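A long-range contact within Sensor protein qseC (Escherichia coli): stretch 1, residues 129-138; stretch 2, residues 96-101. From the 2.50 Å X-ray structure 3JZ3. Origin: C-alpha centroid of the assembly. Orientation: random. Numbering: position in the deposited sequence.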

# COMPACT_ATOMS: atom_id res chain seq x y z
N ALA B 129 -6.04 -17.93 2.51
CA ALA B 129 -6.64 -18.89 3.43
C ALA B 129 -8.12 -18.60 3.70
O ALA B 129 -8.92 -19.52 3.83
CB ALA B 129 -5.86 -18.96 4.73
N VAL B 130 -8.47 -17.31 3.77
CA VAL B 130 -9.86 -16.90 3.97
C VAL B 130 -10.69 -17.13 2.70
O VAL B 130 -11.91 -17.33 2.76
CB VAL B 130 -9.94 -15.41 4.42
CG1 VAL B 130 -11.38 -14.91 4.43
CG2 VAL B 130 -9.32 -15.23 5.79
N ARG B 131 -9.96 -17.11 1.52
CA ARG B 131 -10.70 -17.11 0.23
C ARG B 131 -11.21 -18.52 -0.11
O ARG B 131 -12.36 -18.68 -0.54
CB ARG B 131 -9.79 -16.58 -0.89
CG ARG B 131 -10.31 -16.71 -2.30
CD ARG B 131 -9.23 -16.33 -3.29
NE ARG B 131 -9.74 -16.26 -4.66
CZ ARG B 131 -10.31 -15.18 -5.19
NH1 ARG B 131 -10.45 -14.06 -4.47
NH2 ARG B 131 -10.74 -15.22 -6.45
N TYR B 132 -10.37 -19.53 0.12
CA TYR B 132 -10.74 -20.91 -0.17
C TYR B 132 -11.30 -21.62 1.07
O TYR B 132 -11.44 -22.85 1.09
CB TYR B 132 -9.55 -21.67 -0.76
CG TYR B 132 -9.16 -21.16 -2.13
CD1 TYR B 132 -9.78 -21.64 -3.28
CD2 TYR B 132 -8.18 -20.18 -2.28
CE1 TYR B 132 -9.43 -21.17 -4.54
CE2 TYR B 132 -7.82 -19.70 -3.53
CZ TYR B 132 -8.45 -20.20 -4.66
OH TYR B 132 -8.10 -19.73 -5.91
N SER B 133 -11.63 -20.84 2.09
CA SER B 133 -12.31 -21.36 3.28
C SER B 133 -13.81 -21.40 3.04
O SER B 133 -14.41 -20.39 2.67
CB SER B 133 -12.01 -20.49 4.50
OG SER B 133 -10.78 -20.86 5.10
N PRO B 134 -14.42 -22.59 3.23
CA PRO B 134 -15.88 -22.69 3.19
C PRO B 134 -16.51 -22.01 4.39
O PRO B 134 -15.87 -21.91 5.45
CB PRO B 134 -16.13 -24.20 3.24
CG PRO B 134 -14.93 -24.76 3.92
CD PRO B 134 -13.78 -23.89 3.49
N GLN B 135 -17.75 -21.53 4.24
CA GLN B 135 -18.48 -20.89 5.33
C GLN B 135 -18.60 -21.84 6.53
O GLN B 135 -18.87 -23.03 6.37
CB GLN B 135 -19.86 -20.44 4.87
N GLY B 136 -18.36 -21.29 7.73
CA GLY B 136 -18.45 -22.05 8.97
C GLY B 136 -17.16 -22.73 9.40
O GLY B 136 -17.12 -23.39 10.44
N SER B 137 -16.10 -22.56 8.61
CA SER B 137 -14.80 -23.17 8.93
C SER B 137 -13.85 -22.20 9.64
O SER B 137 -14.16 -21.02 9.81
CB SER B 137 -14.15 -23.75 7.67
OG SER B 137 -13.81 -22.73 6.75
N VAL B 138 -12.70 -22.72 10.05
CA VAL B 138 -11.73 -21.95 10.84
C VAL B 138 -10.40 -21.83 10.10
O VAL B 138 -9.89 -22.80 9.54
CB VAL B 138 -11.48 -22.60 12.23
CG1 VAL B 138 -10.62 -21.70 13.10
CG2 VAL B 138 -12.80 -22.91 12.93
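Stretch 2 (96-101) AKIDVR

Stretch 2 runs alongside the second half of stretch 1 in the same direction, with Lys97 level with Gln135 (CA to CA 5.2 Å) and Asp99 paired with Val138 in a parallel beta bridge. Lys97 has positive phi (59°, psi 32°); from Ile98 to Arg101 the chain is extended, with phi and psi in the beta region, and the strand continues beyond Arg101. Together the two segments bury 480 Å² of surface.

Stretch 1 opens with the last residues of a helix, from which only Val130 reaches across. Its CG1 lies 4.3 Å from CG2 of Ile98 and its CG2 lies 4.5 Å from CG2 of Val100, a loose apolar contact. Arg131 points away, and Tyr132, the first residue to leave helical angles, is out of reach. Ser133 turns its side chain back to the helix, where OG donates a hydrogen bond to Ala129 O at 2.6 Å; its CB also faces stretch 2 and comes within 3.7 Å of CD1 of Ile98.

A type II turn follows from Pro134 to Ser137, closed by a hydrogen bond from Ser137 N to Pro134 O (3.2 Å) and reinforced by one from Ser137 OG to the same oxygen (2.6 Å). Against this turn and the residue before it lies the end of the Ile98 side chain, with both chi angles in m. Its CD1 is 3.5 Å from Ser133 O, 3.3 Å from Pro134 O and 4.1 Å from Gln135 CA, so much of its contact is with backbone atoms. Gln135 and Lys97 are modelled only to CB, and Gln135 CB lies 4.2 Å from Lys97 CB.

Gly136, at phi 90° and psi 0°, occupies the turn position where a CB would be jammed against the carbonyl oxygen of Gln135. Its amide is directed at stretch 2: Gly136 N donates to Lys97 O at 2.8 Å with an angle of 159° at the hydrogen, the shorter of the two hydrogen bonds between the segments. Past the turn, Ser137 O accepts a weak, though nearly straight, hydrogen bond from Asp99 N (3.3 Å, 166°). The two bonds thus flank Ile98, tying the residues before and after it to stretch 1.

Val138 pairs with Asp99 in the parallel bridge. Its side chain and that of Asp99 project from the same face of the sheet, and Val138 CA makes a CA-H...O contact with Asp99 O at 3.5 Å. Farther along, Val138 CG1 covers one face of the Arg101 guanidinium, 3.9 Å from CZ.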

# COMPACT_ATOMS: atom_id res chain seq x y z
N ALA B 96 -18.32 -12.88 6.83
CA ALA B 96 -18.39 -13.91 5.79
C ALA B 96 -18.42 -15.32 6.37
O ALA B 96 -18.16 -16.30 5.66
CB ALA B 96 -17.22 -13.75 4.82
N LYS B 97 -18.75 -15.42 7.66
CA LYS B 97 -18.83 -16.69 8.40
C LYS B 97 -17.51 -17.48 8.44
O LYS B 97 -17.51 -18.72 8.47
CB LYS B 97 -19.99 -17.56 7.89
N ILE B 98 -16.39 -16.76 8.43
CA ILE B 98 -15.05 -17.35 8.55
C ILE B 98 -14.39 -16.88 9.84
O ILE B 98 -14.21 -15.68 10.05
CB ILE B 98 -14.14 -17.00 7.34
CG1 ILE B 98 -14.84 -17.25 5.99
CG2 ILE B 98 -12.79 -17.72 7.43
CD1 ILE B 98 -15.06 -18.72 5.63
N ASP B 99 -14.02 -17.83 10.70
CA ASP B 99 -13.34 -17.51 11.95
C ASP B 99 -11.82 -17.59 11.79
O ASP B 99 -11.31 -18.53 11.19
CB ASP B 99 -13.81 -18.44 13.07
CG ASP B 99 -15.11 -17.98 13.70
OD1 ASP B 99 -15.84 -17.17 13.08
OD2 ASP B 99 -15.41 -18.43 14.82
N VAL B 100 -11.12 -16.60 12.34
CA VAL B 100 -9.66 -16.58 12.31
C VAL B 100 -9.10 -16.76 13.72
O VAL B 100 -9.34 -15.94 14.61
CB VAL B 100 -9.10 -15.29 11.66
CG1 VAL B 100 -7.58 -15.35 11.57
CG2 VAL B 100 -9.70 -15.09 10.27
N ARG B 101 -8.36 -17.85 13.91
CA ARG B 101 -7.80 -18.19 15.21
C ARG B 101 -6.30 -17.95 15.19
O ARG B 101 -5.58 -18.53 14.37
CB ARG B 101 -8.10 -19.65 15.54
CG ARG B 101 -7.39 -20.19 16.79
CD ARG B 101 -7.58 -21.70 16.94
NE ARG B 101 -8.99 -22.04 17.14
CZ ARG B 101 -9.59 -23.11 16.62
NH1 ARG B 101 -8.93 -23.96 15.85
NH2 ARG B 101 -10.88 -23.32 16.86